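Local coordinates for 2-polyprenyl-6-methoxyphenol hydroxylase-like FAD-dependent oxidoreductase (Streptomyces sp. NRRL 11266, PDB 6UI5), which is a FAD-dependent oxidoreductase that binds flavin-adenine dinucleotide in a Rossmann-type domain, at residues 359-362 with 363-367; 432-436 with 437-441; 480-483 with 484-488. All blocks are in the same frame, centred on the assembly; numbering follows the deposited sequence.

Interaction 1 (359-362 with 363-367); sequences REMM and GEFLK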
loop_
_atom_site.group_PDB
_atom_site.type_symbol
_atom_site.label_atom_id
_atom_site.label_comp_id
_atom_site.label_asym_id
_atom_site.label_seq_id
_atom_site.Cartn_x
_atom_site.Cartn_y
_atom_site.Cartn_z
ATOM N N ARG A 359 4.350 -6.916 -3.800
ATOM C CA ARG A 359 5.446 -7.122 -2.860
ATOM C C ARG A 359 6.495 -6.041 -3.004
ATOM O O ARG A 359 7.022 -5.544 -2.001
ATOM C CB ARG A 359 6.103 -8.485 -3.070
ATOM C CG ARG A 359 5.272 -9.668 -2.624
ATOM C CD ARG A 359 6.033 -10.951 -2.913
ATOM N NE ARG A 359 7.222 -11.002 -2.082
ATOM C CZ ARG A 359 7.242 -11.541 -0.872
ATOM N NH1 ARG A 359 6.138 -12.088 -0.379
ATOM N NH2 ARG A 359 8.360 -11.533 -0.157
ATOM N N GLU A 360 6.843 -5.709 -4.248
ATOM C CA GLU A 360 7.675 -4.543 -4.480
ATOM C C GLU A 360 7.027 -3.296 -3.887
ATOM O O GLU A 360 7.701 -2.499 -3.228
ATOM C CB GLU A 360 7.951 -4.391 -5.983
ATOM C CG GLU A 360 8.974 -5.427 -6.496
ATOM C CD GLU A 360 9.339 -5.280 -7.974
ATOM O OE1 GLU A 360 8.922 -4.282 -8.600
ATOM O OE2 GLU A 360 10.039 -6.175 -8.513
ATOM N N MET A 361 5.709 -3.146 -4.064
ATOM C CA MET A 361 5.001 -1.957 -3.593
ATOM C C MET A 361 5.102 -1.830 -2.077
ATOM O O MET A 361 5.653 -0.848 -1.561
ATOM C CB MET A 361 3.537 -1.993 -4.054
ATOM C CG MET A 361 2.737 -0.692 -3.827
ATOM S SD MET A 361 3.152 0.772 -4.874
ATOM C CE MET A 361 4.508 1.535 -3.979
ATOM N N MET A 362 4.600 -2.836 -1.345
ATOM C CA MET A 362 4.774 -2.878 0.106
ATOM C C MET A 362 6.236 -2.760 0.496
ATOM O O MET A 362 6.549 -2.197 1.555
ATOM C CB MET A 362 4.187 -4.178 0.675
ATOM C CG MET A 362 2.691 -4.130 0.865
ATOM S SD MET A 362 2.290 -2.797 2.014
ATOM C CE MET A 362 3.165 -3.379 3.460
ATOM N N GLY A 363 7.144 -3.287 -0.339
ATOM C CA GLY A 363 8.566 -3.067 -0.105
ATOM C C GLY A 363 8.898 -1.593 0.047
ATOM O O GLY A 363 9.624 -1.199 0.961
ATOM N N GLU A 364 8.335 -0.753 -0.833
ATOM C CA GLU A 364 8.577 0.688 -0.745
ATOM C C GLU A 364 7.897 1.301 0.474
ATOM O O GLU A 364 8.506 2.109 1.182
ATOM C CB GLU A 364 8.100 1.393 -2.023
ATOM C CG GLU A 364 8.964 1.164 -3.268
ATOM C CD GLU A 364 10.462 1.289 -3.008
ATOM O OE1 GLU A 364 10.885 2.272 -2.355
ATOM O OE2 GLU A 364 11.214 0.381 -3.448
ATOM N N PHE A 365 6.635 0.928 0.739
ATOM C CA PHE A 365 5.875 1.567 1.812
ATOM C C PHE A 365 6.463 1.251 3.183
ATOM O O PHE A 365 6.487 2.115 4.070
ATOM C CB PHE A 365 4.412 1.137 1.757
ATOM C CG PHE A 365 3.634 1.707 0.599
ATOM C CD1 PHE A 365 4.206 2.619 -0.268
ATOM C CD2 PHE A 365 2.294 1.365 0.417
ATOM C CE1 PHE A 365 3.475 3.152 -1.314
ATOM C CE2 PHE A 365 1.559 1.884 -0.636
ATOM C CZ PHE A 365 2.151 2.781 -1.505
ATOM N N LEU A 366 6.938 0.022 3.382
ATOM C CA LEU A 366 7.545 -0.337 4.658
ATOM C C LEU A 366 8.906 0.312 4.872
ATOM O O LEU A 366 9.552 0.045 5.891
ATOM C CB LEU A 366 7.653 -1.866 4.792
ATOM C CG LEU A 366 6.302 -2.576 4.931
ATOM C CD1 LEU A 366 6.424 -4.093 5.058
ATOM C CD2 LEU A 366 5.563 -2.020 6.129
ATOM N N LYS A 367 9.369 1.153 3.959
ATOM C CA LYS A 367 10.492 2.005 4.323
ATOM C C LYS A 367 10.059 3.183 5.174
ATOM O O LYS A 367 10.921 3.867 5.722
ATOM C CB LYS A 367 11.220 2.508 3.072
ATOM C CG LYS A 367 12.051 1.429 2.379
ATOM C CD LYS A 367 12.381 1.783 0.936
ATOM C CE LYS A 367 13.174 0.665 0.269
ATOM N NZ LYS A 367 13.758 1.066 -1.039
#
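Met-361 and Phe-365, four residues apart on helix 352-365, form the tightly packed side of this contact. The methionine chain bends at both chi2 and chi3 (71° and -86°) and brings its methyl back onto the phenylalanine, CE lying 3.3 Å from CE1 of Phe-365. Its CG sits above one face of the ring, out toward the rim, while SD stands 4.7 Å from the ring centroid in an oblique position. The next residue, Met-362, is also bent at both torsions, but in the other sense at chi2, and sets its CE against the branch of Leu-366 one turn on, 3.6 Å from CG. Beneath these side chains runs the helical ladder, in which Phe-365 N reaches Met-361 O at 3.1 Å and Leu-366 N closes on Met-362 O at 2.9 Å. The loose side is the exposed Lys-367, held by a weak salt bridge of 3.4 Å from NZ to Glu-364 OE1. The packed side continues into the dimer, because the Phe-365 ring meets Phe-365 of the second subunit with the planes steeply inclined, and Met-340 of that subunit packs on Met-361. Spaced i to i+4, Met-361 and Phe-365 make a Met-aromatic contact on the last turn of a helix at a subunit interface.

Interaction 2 (432-436 with 437-441); sequences LLDLS and GDASA
Ser-436 OG accepts hydrogen bonds from two backbone amides of the following turn, Asp-438 N and Ser-440 N, each at 3.1 Å and each nearly straight (165°). Chi1 of 61° places this hydroxyl between its own backbone N and carbonyl carbon, where it faces the curl of the following residues. The same oxygen donates its proton to Asp-434 OD1 over 2.7 Å, so three bonds grip it and its rotation is probably fixed. The carboxylate is shared out in turn. Its OD1 also takes Ser-436 N at 2.9 Å, closing an Asx turn, and both serine donors come from one face of the carboxylate plane, the hydroxyl on the syn side and the amide on the anti side. OD2 receives Ala-441 N at 3.1 Å from above that plane. Van der Waals contact is slight: the methyl of Ala-441 lies against the carboxylate, its CB 3.4 Å from Asp-434 CG. Arg-455 adds a charged pairing, a salt bridge to Asp-434 OD2, and also bonds Ala-441 O. The turn follows the end of strand 430-434, which lies between strands 451-455 and 465-468 in the mixed sheet, and Arg-455 ties it to the former.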
loop_
_atom_site.group_PDB
_atom_site.type_symbol
_atom_site.label_atom_id
_atom_site.label_comp_id
_atom_site.label_asym_id
_atom_site.label_seq_id
_atom_site.Cartn_x
_atom_site.Cartn_y
_atom_site.Cartn_z
ATOM N N LEU A 432 -9.092 6.402 37.035
ATOM C CA LEU A 432 -8.427 7.701 37.001
ATOM C C LEU A 432 -7.013 7.464 37.505
ATOM O O LEU A 432 -6.799 7.285 38.706
ATOM C CB LEU A 432 -9.147 8.733 37.869
ATOM C CG LEU A 432 -8.504 10.122 37.719
ATOM C CD1 LEU A 432 -9.160 10.996 36.616
ATOM C CD2 LEU A 432 -8.446 10.865 39.052
ATOM N N LEU A 433 -6.047 7.469 36.590
ATOM C CA LEU A 433 -4.645 7.342 36.970
ATOM C C LEU A 433 -4.090 8.700 37.365
ATOM O O LEU A 433 -4.051 9.620 36.539
ATOM C CB LEU A 433 -3.826 6.774 35.820
ATOM C CG LEU A 433 -3.535 5.292 35.934
ATOM C CD1 LEU A 433 -2.369 4.941 35.037
ATOM C CD2 LEU A 433 -3.217 4.957 37.373
ATOM N N ASP A 434 -3.654 8.833 38.615
ATOM C CA ASP A 434 -2.966 10.042 39.086
ATOM C C ASP A 434 -1.517 9.637 39.306
ATOM O O ASP A 434 -1.162 9.107 40.355
ATOM C CB ASP A 434 -3.619 10.603 40.353
ATOM C CG ASP A 434 -2.820 11.768 40.998
ATOM O OD1 ASP A 434 -1.813 12.269 40.432
ATOM O OD2 ASP A 434 -3.225 12.204 42.103
ATOM N N LEU A 435 -0.685 9.860 38.288
ATOM C CA LEU A 435 0.749 9.592 38.348
ATOM C C LEU A 435 1.571 10.790 38.889
ATOM O O LEU A 435 2.787 10.886 38.625
ATOM C CB LEU A 435 1.257 9.182 36.963
ATOM C CG LEU A 435 0.444 8.135 36.182
ATOM C CD1 LEU A 435 1.090 7.754 34.847
ATOM C CD2 LEU A 435 0.195 6.883 37.019
ATOM N N SER A 436 0.957 11.698 39.658
ATOM C CA SER A 436 1.700 12.871 40.111
ATOM C C SER A 436 2.806 12.487 41.073
ATOM O O SER A 436 3.882 13.092 41.063
ATOM C CB SER A 436 0.772 13.869 40.787
ATOM O OG SER A 436 0.168 13.290 41.930
ATOM N N GLY A 437 2.557 11.491 41.916
ATOM C CA GLY A 437 3.418 11.200 43.038
ATOM C C GLY A 437 3.031 11.896 44.327
ATOM O O GLY A 437 3.615 11.583 45.372
ATOM N N ASP A 438 2.050 12.813 44.290
ATOM C CA ASP A 438 1.637 13.585 45.461
ATOM C C ASP A 438 0.146 13.509 45.744
ATOM O O ASP A 438 -0.317 14.172 46.681
ATOM C CB ASP A 438 1.985 15.075 45.303
ATOM C CG ASP A 438 3.344 15.300 44.718
ATOM O OD1 ASP A 438 4.321 14.745 45.271
ATOM O OD2 ASP A 438 3.430 16.041 43.709
ATOM N N ALA A 439 -0.614 12.764 44.946
ATOM C CA ALA A 439 -2.074 12.854 44.936
ATOM C C ALA A 439 -2.530 14.288 44.647
ATOM O O ALA A 439 -3.477 14.796 45.256
ATOM C CB ALA A 439 -2.683 12.323 46.235
ATOM N N SER A 440 -1.853 14.935 43.688
ATOM C CA SER A 440 -2.166 16.290 43.241
ATOM C C SER A 440 -3.413 16.366 42.356
ATOM O O SER A 440 -3.853 17.479 42.041
ATOM C CB SER A 440 -0.979 16.864 42.462
ATOM O OG SER A 440 0.261 16.484 43.037
ATOM N N ALA A 441 -3.975 15.239 41.915
ATOM C CA ALA A 441 -5.106 15.288 40.996
ATOM C C ALA A 441 -6.394 15.469 41.787
ATOM O O ALA A 441 -6.552 14.905 42.875
ATOM C CB ALA A 441 -5.169 14.030 40.136
#

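Interaction 3 (480-483 with 484-488); sequences GGWG and QDELR
Gly-483 O is gripped by two donors: Leu-487 N, at 3.1 Å in an almost straight bond, and Trp-476 NE1 from the neighbouring strand 474-477. Gly-483 is the N-cap residue of helix 484-495, and its other backbone group is engaged as well. Glu-486 OE2 accepts the amide of Gly-483 over 2.9 Å, bringing a side chain in the first turn of the helix back to the residue before it. The amide approaches from above the carboxylate plane, 48° out of it. A bend at chi2 (76°) curls the glutamate toward the glycine, and this also lays its aliphatic part on Trp-482. There Glu-486 CG rests over one face of the indole in a CH-pi contact, 4.0 Å from the centroid of the five-membered ring and displaced toward its rim. The carboxylate and indole planes lie only 13° apart. Farther out, Gln-484 NE2 bonds Glu-444 OE2 and Gln-442 O. The indole itself packs on Val-393 and Leu-403. One glutamate therefore joins two chemistries, its methylene on an aromatic face and its carboxylate at a main-chain N-H. Its negative charge near the helix N-terminus would probably be favoured by the helix dipole.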
loop_
_atom_site.group_PDB
_atom_site.type_symbol
_atom_site.label_atom_id
_atom_site.label_comp_id
_atom_site.label_asym_id
_atom_site.label_seq_id
_atom_site.Cartn_x
_atom_site.Cartn_y
_atom_site.Cartn_z
ATOM N N GLY A 480 -1.531 16.957 26.903
ATOM C CA GLY A 480 -1.774 18.004 25.932
ATOM C C GLY A 480 -2.275 19.229 26.677
ATOM O O GLY A 480 -1.742 19.581 27.736
ATOM N N GLY A 481 -3.324 19.857 26.167
ATOM C CA GLY A 481 -3.868 21.045 26.783
ATOM C C GLY A 481 -5.062 20.833 27.678
ATOM O O GLY A 481 -5.601 21.812 28.198
ATOM N N TRP A 482 -5.492 19.589 27.885
ATOM C CA TRP A 482 -6.741 19.345 28.596
ATOM C C TRP A 482 -6.528 19.407 30.101
ATOM O O TRP A 482 -5.417 19.230 30.608
ATOM C CB TRP A 482 -7.346 17.970 28.199
ATOM C CG TRP A 482 -7.734 17.902 26.771
ATOM C CD1 TRP A 482 -7.595 18.896 25.838
ATOM C CD2 TRP A 482 -8.294 16.782 26.083
ATOM N NE1 TRP A 482 -8.049 18.461 24.617
ATOM C CE2 TRP A 482 -8.479 17.170 24.738
ATOM C CE3 TRP A 482 -8.668 15.485 26.475
ATOM C CZ2 TRP A 482 -9.026 16.315 23.784
ATOM C CZ3 TRP A 482 -9.209 14.634 25.520
ATOM C CH2 TRP A 482 -9.382 15.053 24.192
ATOM N N GLY A 483 -7.608 19.644 30.824
ATOM C CA GLY A 483 -7.535 19.827 32.263
ATOM C C GLY A 483 -8.821 19.432 32.886
ATOM O O GLY A 483 -9.528 18.567 32.366
ATOM N N GLN A 484 -9.143 20.070 34.014
ATOM C CA GLN A 484 -10.213 19.566 34.859
ATOM C C GLN A 484 -11.581 19.683 34.191
ATOM O O GLN A 484 -12.480 18.883 34.485
ATOM C CB GLN A 484 -10.181 20.270 36.214
ATOM C CG GLN A 484 -10.959 19.551 37.313
ATOM C CD GLN A 484 -10.338 18.199 37.708
ATOM O OE1 GLN A 484 -9.137 17.991 37.548
ATOM N NE2 GLN A 484 -11.152 17.296 38.210
ATOM N N ASP A 485 -11.761 20.627 33.267
ATOM C CA ASP A 485 -13.088 20.752 32.668
ATOM C C ASP A 485 -13.308 19.707 31.574
ATOM O O ASP A 485 -14.408 19.153 31.457
ATOM C CB ASP A 485 -13.312 22.171 32.122
ATOM C CG ASP A 485 -14.733 22.376 31.584
ATOM O OD1 ASP A 485 -15.662 21.655 32.014
ATOM O OD2 ASP A 485 -14.922 23.234 30.702
ATOM N N GLU A 486 -12.282 19.445 30.758
ATOM C CA GLU A 486 -12.361 18.399 29.751
ATOM C C GLU A 486 -12.596 17.039 30.393
ATOM O O GLU A 486 -13.394 16.240 29.896
ATOM C CB GLU A 486 -11.071 18.346 28.930
ATOM C CG GLU A 486 -10.873 19.449 27.946
ATOM C CD GLU A 486 -10.458 20.758 28.623
ATOM O OE1 GLU A 486 -10.554 21.814 27.951
ATOM O OE2 GLU A 486 -10.061 20.710 29.821
ATOM N N LEU A 487 -11.884 16.748 31.480
ATOM C CA LEU A 487 -12.120 15.509 32.206
ATOM C C LEU A 487 -13.578 15.378 32.628
ATOM O O LEU A 487 -14.152 14.286 32.541
ATOM C CB LEU A 487 -11.197 15.439 33.411
ATOM C CG LEU A 487 -11.392 14.363 34.466
ATOM C CD1 LEU A 487 -10.051 14.066 35.020
ATOM C CD2 LEU A 487 -12.223 14.926 35.562
ATOM N N ARG A 488 -14.195 16.470 33.106
ATOM C CA ARG A 488 -15.619 16.411 33.459
ATOM C C ARG A 488 -16.486 16.151 32.223
ATOM O O ARG A 488 -17.579 15.578 32.329
ATOM C CB ARG A 488 -16.070 17.710 34.159
ATOM C CG ARG A 488 -15.728 17.833 35.657
ATOM C CD ARG A 488 -16.383 19.055 36.347
ATOM N NE ARG A 488 -15.811 20.352 35.930
ATOM C CZ ARG A 488 -14.808 20.994 36.548
ATOM N NH1 ARG A 488 -14.230 20.481 37.631
ATOM N NH2 ARG A 488 -14.376 22.165 36.085
#

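All three are short-range contacts, but their settings differ. Interaction 1 is partly buried, lies along the last turn of helix 352-365 and the residue after it, and relies mainly on sulfur, methyl and aromatic packing that carries on into the second subunit. Interactions 2 and 3 both lie in the C-terminal part of the chain, around one mixed sheet, where polar side chains fasten a turn after a strand and the beginning of a helix. Interaction 3 is a surface contact, while interaction 2 is partly buried. Their centres are 14 Å apart and they touch directly, Leu-432 CD1 packing on Leu-487 CD1 at 3.6 Å, which brings strand 430-434 against helix 484-495. Interaction 1 stands apart, its centre about 40 Å from that of interaction 3.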